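Local coordinates for protein Vpx (Simian immunodeficiency virus, PDB 4CC9) that redirects the host CUL4A-DDB1 ubiquitin ligase through DCAF-1 so that the restriction factor SAMHD1 is degraded by the proteasome, at residues B[41-49]-B[85-96]. Residues are numbered along the deposited sequence; the frame is centred on the assembly and turned at random.
Sequences RAAVNHLPR and AMFMHCKKGCRC. With ZN (zinc ion), chain F.
His46 and His89 approach from the two segments and, with Cys94 and Cys96, enclose a zinc ion that ties the turn after one helix to the end of another and the loop that follows it. The metal sits 2.0 Å from His46 ND1 and 2.1 Å from His89 NE2, and Cys94 SG and Cys96 SG complete the tetrahedral set, each 2.3 Å from the metal. With CG anti to the backbone N (chi1 174°), His89 carries its ring from the last turns of helix 71-91 to the metal, and His46 CB makes a CH-pi contact over one face of the His89 ring, 3.9 Å from its centroid. The two imidazole planes stand at 69° to each other. Cys94 SG lies at the edge of the His46 ring, and Cys96 N donates a hydrogen bond to this same sulfur, probably helping to stabilise a thiolate. Cys96 CB meanwhile packs against the carbonyl O of Asn45. Beside the metal, Met86, bent at chi2 and chi3, pushes its sulfur into a hollow between Ala43 and Leu47; SD is 4.0 Å from Ala43 CB, while CE touches His46 CD2. Leu47 straddles the helix surface, CD1 meeting Ala85 CB and CD2 meeting His89 CB. The zinc thus clamps the link between helices 25-43 and 49-66 to the C-terminal end of helix 71-91 and the loop beyond it, while Ala43 also packs on Ile52 of helix 49-66 and Met88 packs on an apolar side chain of another protein's chain.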
loop_
_atom_site.group_PDB
_atom_site.type_symbol
_atom_site.label_atom_id
_atom_site.label_comp_id
_atom_site.label_asym_id
_atom_site.label_seq_id
_atom_site.Cartn_x
_atom_site.Cartn_y
_atom_site.Cartn_z
ATOM N N ARG B 41 -1.251 1.179 22.606
ATOM C CA ARG B 41 -2.667 1.110 22.946
ATOM C C ARG B 41 -3.506 0.512 21.822
ATOM O O ARG B 41 -4.473 -0.208 22.079
ATOM C CB ARG B 41 -3.197 2.491 23.319
ATOM C CG ARG B 41 -2.582 3.037 24.601
ATOM C CD ARG B 41 -3.373 4.208 25.152
ATOM N NE ARG B 41 -2.489 5.143 25.836
ATOM C CZ ARG B 41 -2.022 6.260 25.284
ATOM N NH1 ARG B 41 -2.376 6.587 24.048
ATOM N NH2 ARG B 41 -1.209 7.056 25.969
ATOM N N ALA B 42 -3.133 0.796 20.577
ATOM C CA ALA B 42 -3.860 0.236 19.438
ATOM C C ALA B 42 -3.565 -1.252 19.259
ATOM O O ALA B 42 -4.483 -2.061 19.047
ATOM C CB ALA B 42 -3.531 0.997 18.168
ATOM N N ALA B 43 -2.285 -1.612 19.367
ATOM C CA ALA B 43 -1.850 -2.977 19.066
ATOM C C ALA B 43 -2.381 -4.037 20.026
ATOM O O ALA B 43 -2.492 -5.202 19.643
ATOM C CB ALA B 43 -0.337 -3.056 18.991
ATOM N N VAL B 44 -2.696 -3.655 21.264
ATOM C CA VAL B 44 -3.207 -4.642 22.220
ATOM C C VAL B 44 -4.625 -5.108 21.866
ATOM O O VAL B 44 -5.097 -6.093 22.412
ATOM C CB VAL B 44 -3.130 -4.179 23.711
ATOM C CG1 VAL B 44 -1.691 -4.177 24.216
ATOM C CG2 VAL B 44 -3.770 -2.804 23.907
ATOM N N ASN B 45 -5.289 -4.418 20.942
ATOM C CA ASN B 45 -6.589 -4.877 20.446
ATOM C C ASN B 45 -6.491 -5.794 19.223
ATOM O O ASN B 45 -7.510 -6.214 18.684
ATOM C CB ASN B 45 -7.487 -3.687 20.092
ATOM C CG ASN B 45 -7.758 -2.783 21.279
ATOM O OD1 ASN B 45 -7.775 -3.232 22.423
ATOM N ND2 ASN B 45 -7.981 -1.499 21.010
ATOM N N HIS B 46 -5.272 -6.098 18.779
ATOM C CA HIS B 46 -5.083 -6.900 17.568
ATOM C C HIS B 46 -4.047 -7.996 17.764
ATOM O O HIS B 46 -4.178 -9.086 17.217
ATOM C CB HIS B 46 -4.636 -6.020 16.393
ATOM C CG HIS B 46 -5.633 -4.975 16.006
ATOM N ND1 HIS B 46 -6.634 -5.205 15.080
ATOM C CD2 HIS B 46 -5.780 -3.694 16.410
ATOM C CE1 HIS B 46 -7.355 -4.110 14.936
ATOM N NE2 HIS B 46 -6.860 -3.178 15.731
ATOM N N LEU B 47 -3.000 -7.692 18.523
ATOM C CA LEU B 47 -1.885 -8.617 18.679
ATOM C C LEU B 47 -1.888 -9.138 20.104
ATOM O O LEU B 47 -2.373 -8.451 21.007
ATOM C CB LEU B 47 -0.557 -7.910 18.374
ATOM C CG LEU B 47 -0.502 -7.113 17.064
ATOM C CD1 LEU B 47 0.825 -6.421 16.903
ATOM C CD2 LEU B 47 -0.772 -8.014 15.862
ATOM N N PRO B 48 -1.365 -10.359 20.310
ATOM C CA PRO B 48 -1.238 -10.885 21.678
ATOM C C PRO B 48 -0.364 -9.983 22.546
ATOM O O PRO B 48 0.768 -9.662 22.169
ATOM C CB PRO B 48 -0.586 -12.267 21.486
ATOM C CG PRO B 48 -0.190 -12.363 20.032
ATOM C CD PRO B 48 -1.018 -11.359 19.283
ATOM N N ARG B 49 -0.910 -9.580 23.691
ATOM C CA ARG B 49 -0.245 -8.680 24.625
ATOM C C ARG B 49 1.173 -9.112 24.978
ATOM O O ARG B 49 2.058 -8.276 25.145
ATOM C CB ARG B 49 -1.076 -8.558 25.901
ATOM C CG ARG B 49 -0.798 -7.312 26.731
ATOM C CD ARG B 49 -1.820 -7.184 27.841
ATOM N NE ARG B 49 -1.201 -6.854 29.122
ATOM C CZ ARG B 49 -1.197 -5.635 29.649
ATOM N NH1 ARG B 49 -1.786 -4.634 29.001
ATOM N NH2 ARG B 49 -0.613 -5.415 30.823
ATOM N N ALA B 85 4.638 -5.313 12.180
ATOM C CA ALA B 85 3.728 -6.324 12.715
ATOM C C ALA B 85 2.280 -5.925 12.426
ATOM O O ALA B 85 1.469 -6.756 12.009
ATOM C CB ALA B 85 3.948 -6.518 14.232
ATOM N N MET B 86 1.958 -4.649 12.623
ATOM C CA MET B 86 0.584 -4.183 12.397
ATOM C C MET B 86 0.226 -4.260 10.920
ATOM O O MET B 86 -0.889 -4.648 10.571
ATOM C CB MET B 86 0.388 -2.754 12.909
ATOM C CG MET B 86 0.338 -2.654 14.418
ATOM S SD MET B 86 -1.127 -3.477 15.077
ATOM C CE MET B 86 -2.417 -2.379 14.471
ATOM N N PHE B 87 1.182 -3.901 10.062
ATOM C CA PHE B 87 1.005 -4.009 8.614
ATOM C C PHE B 87 0.669 -5.450 8.232
ATOM O O PHE B 87 -0.239 -5.695 7.444
ATOM C CB PHE B 87 2.282 -3.552 7.903
ATOM C CG PHE B 87 2.315 -3.832 6.414
ATOM C CD1 PHE B 87 1.741 -2.944 5.503
ATOM C CD2 PHE B 87 2.972 -4.951 5.921
ATOM C CE1 PHE B 87 1.796 -3.182 4.106
ATOM C CE2 PHE B 87 3.045 -5.202 4.534
ATOM C CZ PHE B 87 2.456 -4.312 3.626
ATOM N N MET B 88 1.406 -6.406 8.780
ATOM C CA MET B 88 1.143 -7.801 8.451
ATOM C C MET B 88 -0.244 -8.235 8.938
ATOM O O MET B 88 -0.966 -8.942 8.231
ATOM C CB MET B 88 2.242 -8.708 9.011
ATOM C CG MET B 88 3.564 -8.579 8.238
ATOM S SD MET B 88 4.904 -9.650 8.818
ATOM C CE MET B 88 5.255 -8.927 10.416
ATOM N N HIS B 89 -0.633 -7.782 10.126
ATOM C CA HIS B 89 -1.941 -8.159 10.670
ATOM C C HIS B 89 -3.092 -7.637 9.811
ATOM O O HIS B 89 -4.056 -8.355 9.555
ATOM C CB HIS B 89 -2.094 -7.671 12.114
ATOM C CG HIS B 89 -3.457 -7.900 12.689
ATOM N ND1 HIS B 89 -3.834 -9.107 13.249
ATOM C CD2 HIS B 89 -4.522 -7.081 12.803
ATOM C CE1 HIS B 89 -5.080 -9.015 13.679
ATOM N NE2 HIS B 89 -5.526 -7.799 13.420
ATOM N N CYS B 90 -2.986 -6.393 9.360
ATOM C CA CYS B 90 -4.086 -5.771 8.635
ATOM C C CYS B 90 -4.199 -6.230 7.181
ATOM O O CYS B 90 -5.297 -6.293 6.639
ATOM C CB CYS B 90 -4.011 -4.249 8.755
ATOM S SG CYS B 90 -4.360 -3.669 10.462
ATOM N N LYS B 91 -3.070 -6.572 6.562
ATOM C CA LYS B 91 -3.087 -7.139 5.217
ATOM C C LYS B 91 -3.838 -8.469 5.169
ATOM O O LYS B 91 -4.560 -8.741 4.211
ATOM C CB LYS B 91 -1.667 -7.341 4.687
ATOM C CG LYS B 91 -1.052 -6.087 4.097
ATOM C CD LYS B 91 -1.969 -5.490 3.048
ATOM C CE LYS B 91 -1.189 -4.695 2.008
ATOM N NZ LYS B 91 -0.189 -5.554 1.316
ATOM N N LYS B 92 -3.679 -9.286 6.205
ATOM C CA LYS B 92 -4.414 -10.544 6.280
ATOM C C LYS B 92 -5.923 -10.338 6.409
ATOM O O LYS B 92 -6.707 -11.238 6.104
ATOM C CB LYS B 92 -3.914 -11.403 7.443
ATOM C CG LYS B 92 -2.591 -12.074 7.169
ATOM C CD LYS B 92 -2.248 -13.031 8.284
ATOM C CE LYS B 92 -2.279 -12.340 9.625
ATOM N NZ LYS B 92 -1.551 -13.147 10.638
ATOM N N GLY B 93 -6.332 -9.157 6.861
ATOM C CA GLY B 93 -7.743 -8.891 7.052
ATOM C C GLY B 93 -8.086 -9.026 8.514
ATOM O O GLY B 93 -7.741 -10.024 9.164
ATOM N N CYS B 94 -8.780 -8.022 9.029
ATOM C CA CYS B 94 -8.958 -7.880 10.465
ATOM C C CYS B 94 -10.420 -7.746 10.880
ATOM O O CYS B 94 -11.082 -6.754 10.556
ATOM C CB CYS B 94 -8.155 -6.671 10.947
ATOM S SG CYS B 94 -8.573 -6.082 12.583
ATOM N N ARG B 95 -10.912 -8.757 11.594
ATOM C CA ARG B 95 -12.227 -8.702 12.224
ATOM C C ARG B 95 -12.080 -8.702 13.750
ATOM O O ARG B 95 -12.739 -9.475 14.451
ATOM C CB ARG B 95 -13.095 -9.878 11.772
ATOM N N CYS B 96 -11.214 -7.829 14.257
ATOM C CA CYS B 96 -10.952 -7.753 15.689
ATOM C C CYS B 96 -11.982 -6.896 16.421
ATOM O O CYS B 96 -12.434 -5.873 15.907
ATOM C CB CYS B 96 -9.543 -7.214 15.946
ATOM S SG CYS B 96 -8.222 -8.420 15.682
HETATM ZN ZN ZN F . -7.204 -6.920 14.242
#